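Local coordinates for CysQ, sulfite synthesis pathway protein (Bacteroides thetaiotaomicron VPI-5482, PDB 3B8B), which probably hydrolyses adenosine 3',5'-bisphosphate to AMP and phosphate with the help of magnesium, as a member of the inositol monophosphatase superfamily, at residues Gly260-Leu272 / Leu279-Glu291. Residues are numbered along the deposited sequence; the frame is centred on the assembly and turned at random. Where two conformers were deposited one is given.
Sequences GMEVYQAGKEEPL and LLNPWFIVEAKRE
Y264, in strand 261-265, stacks against R290, which lies just beyond the antiparallel partner strand 284-288 in a four-stranded antiparallel sheet of this inositol monophosphatase-family protein, and the two illustrate how one arginine can stack on an aromatic ring while its edge binds two carboxylates. The pair Y264-I285 is joined by two backbone hydrogen bonds of 2.9 Å each, Y264 N to I285 O and I285 N to Y264 O.

The tight part lies on the V263, V286 and F284 side. V263 CG2 meets V286 CG2 at 3.9 Å, while V263 CG1 touches F284 CD1 and L272 CD1 packs against F284 CB. Helix 246-258 comes up to V263 and L272 through H253 and T249, and Y238 meets the ring of F284 edge-to-face.

The other side is more open and polar. Here the chain of R290, extended from CG to NE, runs along the tyrosine and lays its guanidinium flat over one ring face, the planes 6° apart and R290 CZ 3.7 Å from the centroid of the Y264 ring. NE and NH1 grip the two carboxylate oxygens of E287 side-on, each oxygen being met from above the carboxylate plane. R290 NH2 is shared between K268 O and E269 OE1, the latter in a salt bridge of 3.0 Å. A leucine in place of R290 would probably leave the carboxylates of E269 and E287 without their shared cation and this face of Y264 without its flat cover. On this solvent side, water 3 joins R290 NH1 to G267 N and K268 O, and water 1 links Y264 OH with K289 NZ. That hydroxyl also accepts the backbone N-H of R290, Y264 OH to R290 N 2.9 Å, in a nearly straight bond of 178°.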
# COMPACT_ATOMS: atom_id res chain seq x y z
N GLY A 260 -12.84 5.73 5.90
CA GLY A 260 -13.12 6.72 6.90
C GLY A 260 -11.93 7.15 7.73
O GLY A 260 -12.09 7.84 8.75
N MSE A 261 -10.74 6.75 7.28
CA MSE A 261 -9.50 7.09 7.96
C MSE A 261 -8.79 8.16 7.13
O MSE A 261 -9.30 8.63 6.11
CB MSE A 261 -8.59 5.85 8.13
CG MSE A 261 -9.30 4.58 8.55
SE MSE A 261 -10.18 4.70 10.29
CE MSE A 261 -11.32 3.07 10.10
N GLU A 262 -7.60 8.54 7.57
CA GLU A 262 -6.80 9.53 6.86
C GLU A 262 -5.32 9.31 7.20
O GLU A 262 -5.00 8.73 8.23
CB GLU A 262 -7.26 10.93 7.22
CG GLU A 262 -6.66 12.08 6.44
CD GLU A 262 -6.80 11.93 4.96
OE1 GLU A 262 -5.93 11.28 4.36
OE2 GLU A 262 -7.74 12.50 4.39
N VAL A 263 -4.45 9.74 6.29
CA VAL A 263 -3.01 9.66 6.49
C VAL A 263 -2.51 11.12 6.55
O VAL A 263 -2.31 11.79 5.52
CB VAL A 263 -2.27 8.87 5.39
CG1 VAL A 263 -0.77 8.77 5.72
CG2 VAL A 263 -2.90 7.48 5.23
N TYR A 264 -2.36 11.62 7.77
CA TYR A 264 -1.98 13.01 8.02
C TYR A 264 -0.46 13.18 8.00
O TYR A 264 0.28 12.29 8.46
CB TYR A 264 -2.50 13.47 9.39
CG TYR A 264 -3.99 13.54 9.45
CD1 TYR A 264 -4.67 14.61 8.87
CD2 TYR A 264 -4.75 12.53 10.05
CE1 TYR A 264 -6.05 14.67 8.89
CE2 TYR A 264 -6.13 12.59 10.08
CZ TYR A 264 -6.77 13.64 9.51
OH TYR A 264 -8.15 13.74 9.50
N GLN A 265 -0.02 14.34 7.53
CA GLN A 265 1.33 14.81 7.82
C GLN A 265 1.40 15.01 9.34
O GLN A 265 0.60 15.75 9.91
CB GLN A 265 1.64 16.09 7.06
CG GLN A 265 1.67 15.92 5.55
CD GLN A 265 1.94 17.24 4.86
OE1 GLN A 265 2.93 17.93 5.19
NE2 GLN A 265 1.06 17.64 3.93
N ALA A 266 2.33 14.34 9.98
CA ALA A 266 2.42 14.41 11.45
C ALA A 266 2.69 15.84 11.87
O ALA A 266 3.60 16.50 11.35
CB ALA A 266 3.49 13.46 11.97
N GLY A 267 1.85 16.34 12.77
CA GLY A 267 1.95 17.70 13.28
C GLY A 267 1.15 18.71 12.51
O GLY A 267 1.13 19.89 12.87
N LYS A 268 0.51 18.28 11.43
CA LYS A 268 -0.34 19.13 10.62
C LYS A 268 -1.73 18.53 10.52
O LYS A 268 -1.94 17.38 10.87
CB LYS A 268 0.23 19.23 9.21
CG LYS A 268 1.54 19.95 9.14
CD LYS A 268 1.91 20.08 7.70
CE LYS A 268 3.28 20.65 7.49
NZ LYS A 268 3.47 20.71 5.99
N GLU A 269 -2.68 19.31 10.00
CA GLU A 269 -4.01 18.78 9.69
C GLU A 269 -4.16 18.34 8.24
O GLU A 269 -5.19 17.81 7.87
CB GLU A 269 -5.06 19.84 10.02
CG GLU A 269 -4.96 20.30 11.45
CD GLU A 269 -5.09 19.17 12.46
OE1 GLU A 269 -5.96 18.27 12.27
OE2 GLU A 269 -4.30 19.19 13.45
N GLU A 270 -3.13 18.58 7.43
CA GLU A 270 -3.16 18.26 6.01
C GLU A 270 -2.73 16.82 5.78
O GLU A 270 -1.78 16.34 6.40
CB GLU A 270 -2.24 19.19 5.21
CG GLU A 270 -2.75 20.64 5.05
CD GLU A 270 -2.62 21.48 6.30
OE1 GLU A 270 -1.65 21.31 7.07
OE2 GLU A 270 -3.50 22.35 6.52
N PRO A 271 -3.44 16.11 4.89
CA PRO A 271 -2.95 14.78 4.52
C PRO A 271 -1.62 14.82 3.77
O PRO A 271 -1.21 15.88 3.24
CB PRO A 271 -4.04 14.23 3.60
CG PRO A 271 -5.22 15.09 3.84
CD PRO A 271 -4.73 16.41 4.23
N LEU A 272 -0.94 13.67 3.71
CA LEU A 272 0.20 13.54 2.79
C LEU A 272 -0.24 13.94 1.38
O LEU A 272 -1.35 13.63 0.97
CB LEU A 272 0.70 12.12 2.74
CG LEU A 272 1.44 11.53 3.93
CD1 LEU A 272 1.80 10.03 3.64
CD2 LEU A 272 2.68 12.33 4.25
N LEU A 279 10.07 13.12 -3.69
CA LEU A 279 9.20 11.97 -3.46
C LEU A 279 9.26 11.34 -2.05
O LEU A 279 8.50 10.42 -1.71
CB LEU A 279 9.44 10.90 -4.54
CG LEU A 279 9.08 11.37 -5.96
CD1 LEU A 279 9.50 10.27 -6.97
CD2 LEU A 279 7.57 11.71 -6.11
N LEU A 280 10.14 11.85 -1.18
CA LEU A 280 10.06 11.52 0.23
C LEU A 280 8.77 12.08 0.81
O LEU A 280 8.40 13.22 0.51
CB LEU A 280 11.22 12.16 1.02
CG LEU A 280 12.55 11.42 0.98
CD1 LEU A 280 13.73 12.33 1.34
CD2 LEU A 280 12.49 10.22 1.89
N ASN A 281 8.11 11.26 1.62
CA ASN A 281 7.04 11.72 2.51
C ASN A 281 7.69 12.33 3.75
O ASN A 281 8.67 11.78 4.26
CB ASN A 281 6.16 10.57 3.03
CG ASN A 281 5.36 9.84 1.96
OD1 ASN A 281 5.28 8.57 1.96
ND2 ASN A 281 4.73 10.58 1.09
N PRO A 282 7.03 13.34 4.34
CA PRO A 282 7.34 13.67 5.74
C PRO A 282 6.80 12.60 6.68
O PRO A 282 6.14 11.64 6.24
CB PRO A 282 6.57 14.98 5.97
CG PRO A 282 5.39 14.87 5.08
CD PRO A 282 5.91 14.14 3.82
N TRP A 283 7.03 12.79 7.98
CA TRP A 283 6.40 11.97 8.99
C TRP A 283 4.90 11.93 8.77
O TRP A 283 4.31 12.96 8.43
CB TRP A 283 6.63 12.55 10.37
CG TRP A 283 8.05 12.54 10.83
CD1 TRP A 283 9.10 11.93 10.24
CD2 TRP A 283 8.53 13.09 12.06
NE1 TRP A 283 10.24 12.09 11.02
CE2 TRP A 283 9.91 12.81 12.14
CE3 TRP A 283 7.93 13.79 13.09
CZ2 TRP A 283 10.70 13.22 13.22
CZ3 TRP A 283 8.71 14.19 14.17
CH2 TRP A 283 10.07 13.92 14.21
N PHE A 284 4.28 10.77 9.01
CA PHE A 284 2.82 10.66 8.89
C PHE A 284 2.21 9.88 10.04
O PHE A 284 2.91 9.18 10.78
CB PHE A 284 2.41 10.08 7.53
CG PHE A 284 2.81 8.65 7.32
CD1 PHE A 284 2.01 7.62 7.81
CD2 PHE A 284 3.97 8.30 6.61
CE1 PHE A 284 2.34 6.32 7.62
CE2 PHE A 284 4.30 6.97 6.42
CZ PHE A 284 3.48 5.98 6.91
N ILE A 285 0.89 10.03 10.16
CA ILE A 285 0.07 9.33 11.15
C ILE A 285 -1.24 8.91 10.48
O ILE A 285 -1.98 9.76 9.95
CB ILE A 285 -0.32 10.23 12.32
CG1 ILE A 285 0.91 10.76 13.05
CG2 ILE A 285 -1.21 9.50 13.32
CD1 ILE A 285 0.57 11.87 13.97
N VAL A 286 -1.53 7.61 10.53
CA VAL A 286 -2.78 7.08 10.01
C VAL A 286 -3.72 6.89 11.18
O VAL A 286 -3.37 6.21 12.17
CB VAL A 286 -2.56 5.72 9.31
CG1 VAL A 286 -3.85 5.32 8.53
CG2 VAL A 286 -1.33 5.73 8.38
N GLU A 287 -4.91 7.47 11.09
CA GLU A 287 -5.90 7.39 12.18
C GLU A 287 -7.27 7.70 11.59
O GLU A 287 -7.39 8.07 10.42
CB GLU A 287 -5.52 8.36 13.32
CG GLU A 287 -5.51 9.82 12.89
CD GLU A 287 -5.00 10.81 13.97
OE1 GLU A 287 -3.77 10.99 14.12
OE2 GLU A 287 -5.84 11.44 14.60
N ALA A 288 -8.32 7.59 12.40
CA ALA A 288 -9.65 7.98 11.98
C ALA A 288 -9.69 9.43 11.51
O ALA A 288 -8.99 10.27 12.08
CB ALA A 288 -10.64 7.77 13.15
N LYS A 289 -10.47 9.73 10.49
CA LYS A 289 -10.57 11.11 10.01
C LYS A 289 -11.00 12.00 11.17
O LYS A 289 -11.93 11.67 11.90
CB LYS A 289 -11.57 11.22 8.86
CG LYS A 289 -11.60 12.57 8.18
CD LYS A 289 -12.62 12.60 7.01
CE LYS A 289 -12.74 14.00 6.41
NZ LYS A 289 -11.48 14.33 5.67
N ARG A 290 -10.28 13.10 11.36
CA ARG A 290 -10.55 14.00 12.46
C ARG A 290 -11.86 14.76 12.19
O ARG A 290 -12.11 15.18 11.05
CB ARG A 290 -9.35 14.93 12.65
CG ARG A 290 -8.10 14.20 13.10
CD ARG A 290 -6.85 15.04 12.90
NE ARG A 290 -5.66 14.28 13.19
CZ ARG A 290 -4.43 14.68 12.87
NH1 ARG A 290 -3.40 13.91 13.14
NH2 ARG A 290 -4.24 15.87 12.34
N GLU A 291 -12.66 14.93 13.24
CA GLU A 291 -13.88 15.76 13.24
C GLU A 291 -14.27 16.39 11.89
O GLU A 291 -14.82 17.50 11.84
CB GLU A 291 -13.75 16.84 14.31
CG GLU A 291 -12.61 17.85 14.08
CD GLU A 291 -11.29 17.54 14.78
OE1 GLU A 291 -11.23 16.76 15.76
OE2 GLU A 291 -10.27 18.11 14.33
O HOH W 1 -9.18 15.55 7.64
O HOH W 2 4.97 15.96 8.96
O HOH W 3 -0.92 15.37 12.65